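Local coordinates for B-agarase (Saccharophagus degradans, PDB 4BQ2), which probably hydrolyses agarose chains from their ends as an exo-acting beta-agarase of glycoside hydrolase family 50, at residues F653-G661 with G666-R676. Numbering follows the deposited sequence.
Sequences FHIGAMDHG and GLIHAASQADR
Gly656 and His669 form a single parallel beta bridge: Gly656 N donates to Ile668 O at 2.9 Å, and Ala670 N to Gly656 O at 2.8 Å. Just before it, the imidazole edge of His654 puts CE1 3.5 Å from Leu667 CB. Beside the bridge, Ile655 reaches two ways. Its CG1 lies 3.7 Å from Ile668 CG2, while CG2, anti to the backbone N, packs 3.6 Å from Ala670 CB; Met679 of helix 673-688 touches all three residues. Arg676 bends at chi3 (89°) and brings NE to Ile655 O at 2.8 Å, the oxygen lying in the guanidinium plane; NH2 adds a weak second bond and also binds Gly719 O. Asp659 OD2 accepts from Gln673 N at 2.8 Å on its syn side, though 26° out of the carboxylate plane, while Ser672, the N-cap, takes Asp675 N on its OG. This beta-alpha loop of a beta-alpha-beta crossover (strands 648-652 and 693-699), consistent with the family's (beta/alpha)8 barrel, folds back onto the start of helix 673-688. The Asp659 carboxylate at the helix N-terminus should interact favourably with the helix dipole, and Arg676 gives a buried carbonyl a charged donor, tying the loop to the helix's first turn.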
# COMPACT_ATOMS: atom_id res chain seq x y z
N PHE A 653 -5.04 -3.44 -4.16
CA PHE A 653 -5.38 -4.19 -2.95
C PHE A 653 -4.38 -5.34 -2.89
O PHE A 653 -3.67 -5.62 -3.88
CB PHE A 653 -6.82 -4.74 -2.96
CG PHE A 653 -7.06 -5.89 -3.93
CD1 PHE A 653 -7.15 -5.67 -5.30
CD2 PHE A 653 -7.28 -7.20 -3.44
CE1 PHE A 653 -7.39 -6.73 -6.19
CE2 PHE A 653 -7.55 -8.26 -4.32
CZ PHE A 653 -7.59 -8.03 -5.69
N HIS A 654 -4.33 -6.00 -1.75
CA HIS A 654 -3.53 -7.22 -1.61
C HIS A 654 -3.85 -7.99 -0.34
O HIS A 654 -4.49 -7.44 0.55
CB HIS A 654 -2.01 -7.02 -1.82
CG HIS A 654 -1.31 -6.13 -0.81
ND1 HIS A 654 -1.51 -6.18 0.57
CD2 HIS A 654 -0.33 -5.22 -1.00
CE1 HIS A 654 -0.72 -5.31 1.16
NE2 HIS A 654 -0.00 -4.70 0.23
N ILE A 655 -3.43 -9.26 -0.28
CA ILE A 655 -3.45 -10.05 0.97
C ILE A 655 -2.17 -10.87 0.98
O ILE A 655 -1.79 -11.44 -0.04
CB ILE A 655 -4.66 -11.02 0.99
CG1 ILE A 655 -5.98 -10.25 0.89
CG2 ILE A 655 -4.67 -11.86 2.28
CD1 ILE A 655 -6.64 -10.33 -0.49
N GLY A 656 -1.45 -10.88 2.11
CA GLY A 656 -0.22 -11.70 2.22
C GLY A 656 -0.28 -12.71 3.36
O GLY A 656 -1.24 -12.73 4.16
N ALA A 657 0.75 -13.54 3.45
CA ALA A 657 0.81 -14.57 4.50
C ALA A 657 2.27 -14.71 4.92
O ALA A 657 3.15 -14.13 4.28
CB ALA A 657 0.26 -15.90 3.96
N MET A 658 2.51 -15.50 5.96
CA MET A 658 3.86 -15.62 6.53
C MET A 658 4.41 -17.04 6.45
O MET A 658 5.42 -17.37 7.12
CB MET A 658 3.84 -15.12 7.99
CG MET A 658 3.25 -13.73 8.12
SD MET A 658 3.01 -13.18 9.81
CE MET A 658 4.72 -12.82 10.22
N ASP A 659 3.77 -17.88 5.64
CA ASP A 659 4.15 -19.29 5.48
C ASP A 659 5.10 -19.58 4.28
O ASP A 659 5.34 -20.75 3.94
CB ASP A 659 2.90 -20.15 5.36
CG ASP A 659 2.07 -19.81 4.10
OD1 ASP A 659 2.31 -18.77 3.43
OD2 ASP A 659 1.18 -20.61 3.78
N HIS A 660 5.64 -18.53 3.66
CA HIS A 660 6.60 -18.66 2.57
C HIS A 660 7.78 -17.76 2.82
O HIS A 660 8.39 -17.20 1.88
CB HIS A 660 5.87 -18.31 1.26
CG HIS A 660 6.52 -18.80 0.02
ND1 HIS A 660 6.26 -20.04 -0.53
CD2 HIS A 660 7.31 -18.15 -0.87
CE1 HIS A 660 6.91 -20.15 -1.68
NE2 HIS A 660 7.55 -19.02 -1.91
N GLY A 661 8.16 -17.61 4.09
CA GLY A 661 9.43 -16.99 4.41
C GLY A 661 9.45 -15.50 4.63
O GLY A 661 10.46 -14.96 5.03
N GLY A 666 2.18 -7.96 4.69
CA GLY A 666 1.64 -6.81 3.96
C GLY A 666 0.52 -6.12 4.75
O GLY A 666 0.42 -6.30 5.95
N LEU A 667 -0.34 -5.36 4.07
CA LEU A 667 -1.42 -4.62 4.76
C LEU A 667 -2.61 -5.46 5.27
O LEU A 667 -3.24 -5.16 6.29
CB LEU A 667 -1.90 -3.44 3.87
CG LEU A 667 -0.78 -2.38 3.74
CD1 LEU A 667 -1.06 -1.35 2.65
CD2 LEU A 667 -0.51 -1.68 5.08
N ILE A 668 -2.94 -6.51 4.55
CA ILE A 668 -4.06 -7.35 4.89
C ILE A 668 -3.52 -8.77 4.96
O ILE A 668 -2.68 -9.15 4.13
CB ILE A 668 -5.21 -7.24 3.85
CG1 ILE A 668 -5.84 -5.82 3.88
CG2 ILE A 668 -6.24 -8.36 4.09
CD1 ILE A 668 -6.62 -5.44 5.16
N HIS A 669 -3.93 -9.51 5.98
CA HIS A 669 -3.22 -10.75 6.39
C HIS A 669 -4.12 -11.99 6.27
O HIS A 669 -5.29 -11.97 6.67
CB HIS A 669 -2.74 -10.64 7.86
CG HIS A 669 -1.84 -9.46 8.14
ND1 HIS A 669 -1.41 -9.14 9.41
CD2 HIS A 669 -1.30 -8.52 7.32
CE1 HIS A 669 -0.63 -8.07 9.37
NE2 HIS A 669 -0.56 -7.67 8.11
N ALA A 670 -3.53 -13.07 5.76
CA ALA A 670 -4.17 -14.37 5.66
C ALA A 670 -3.36 -15.37 6.48
O ALA A 670 -2.20 -15.10 6.84
CB ALA A 670 -4.22 -14.83 4.20
N ALA A 671 -3.97 -16.52 6.73
CA ALA A 671 -3.41 -17.56 7.62
C ALA A 671 -2.40 -18.42 6.91
O ALA A 671 -1.61 -19.11 7.56
CB ALA A 671 -4.52 -18.43 8.17
N SER A 672 -2.42 -18.39 5.57
CA SER A 672 -1.66 -19.32 4.71
C SER A 672 -1.84 -18.92 3.28
O SER A 672 -2.75 -18.08 2.97
CB SER A 672 -2.19 -20.76 4.89
OG SER A 672 -3.45 -20.94 4.26
N GLN A 673 -1.05 -19.52 2.38
CA GLN A 673 -1.20 -19.21 0.95
C GLN A 673 -2.60 -19.55 0.47
O GLN A 673 -3.19 -18.78 -0.30
CB GLN A 673 -0.15 -19.96 0.08
CG GLN A 673 1.28 -19.48 0.31
CD GLN A 673 1.40 -18.00 0.16
OE1 GLN A 673 2.00 -17.30 1.02
NE2 GLN A 673 0.81 -17.49 -0.89
N ALA A 674 -3.15 -20.68 0.92
CA ALA A 674 -4.54 -21.03 0.54
C ALA A 674 -5.55 -20.02 1.04
O ALA A 674 -6.51 -19.66 0.32
CB ALA A 674 -4.94 -22.43 1.01
N ASP A 675 -5.37 -19.58 2.28
CA ASP A 675 -6.25 -18.54 2.81
C ASP A 675 -6.07 -17.22 2.03
O ASP A 675 -7.04 -16.48 1.83
CB ASP A 675 -5.98 -18.37 4.31
CG ASP A 675 -7.03 -17.49 5.03
OD1 ASP A 675 -8.22 -17.59 4.74
OD2 ASP A 675 -6.64 -16.70 5.91
N ARG A 676 -4.85 -16.92 1.57
CA ARG A 676 -4.63 -15.74 0.71
C ARG A 676 -5.54 -15.83 -0.49
O ARG A 676 -6.19 -14.83 -0.86
CB ARG A 676 -3.20 -15.64 0.17
CG ARG A 676 -2.12 -15.10 1.08
CD ARG A 676 -0.83 -15.11 0.25
NE ARG A 676 -0.56 -13.90 -0.53
CZ ARG A 676 0.23 -13.81 -1.60
NH1 ARG A 676 0.85 -14.89 -2.08
NH2 ARG A 676 0.46 -12.62 -2.17
O HOH W 1 0.49 -16.29 7.55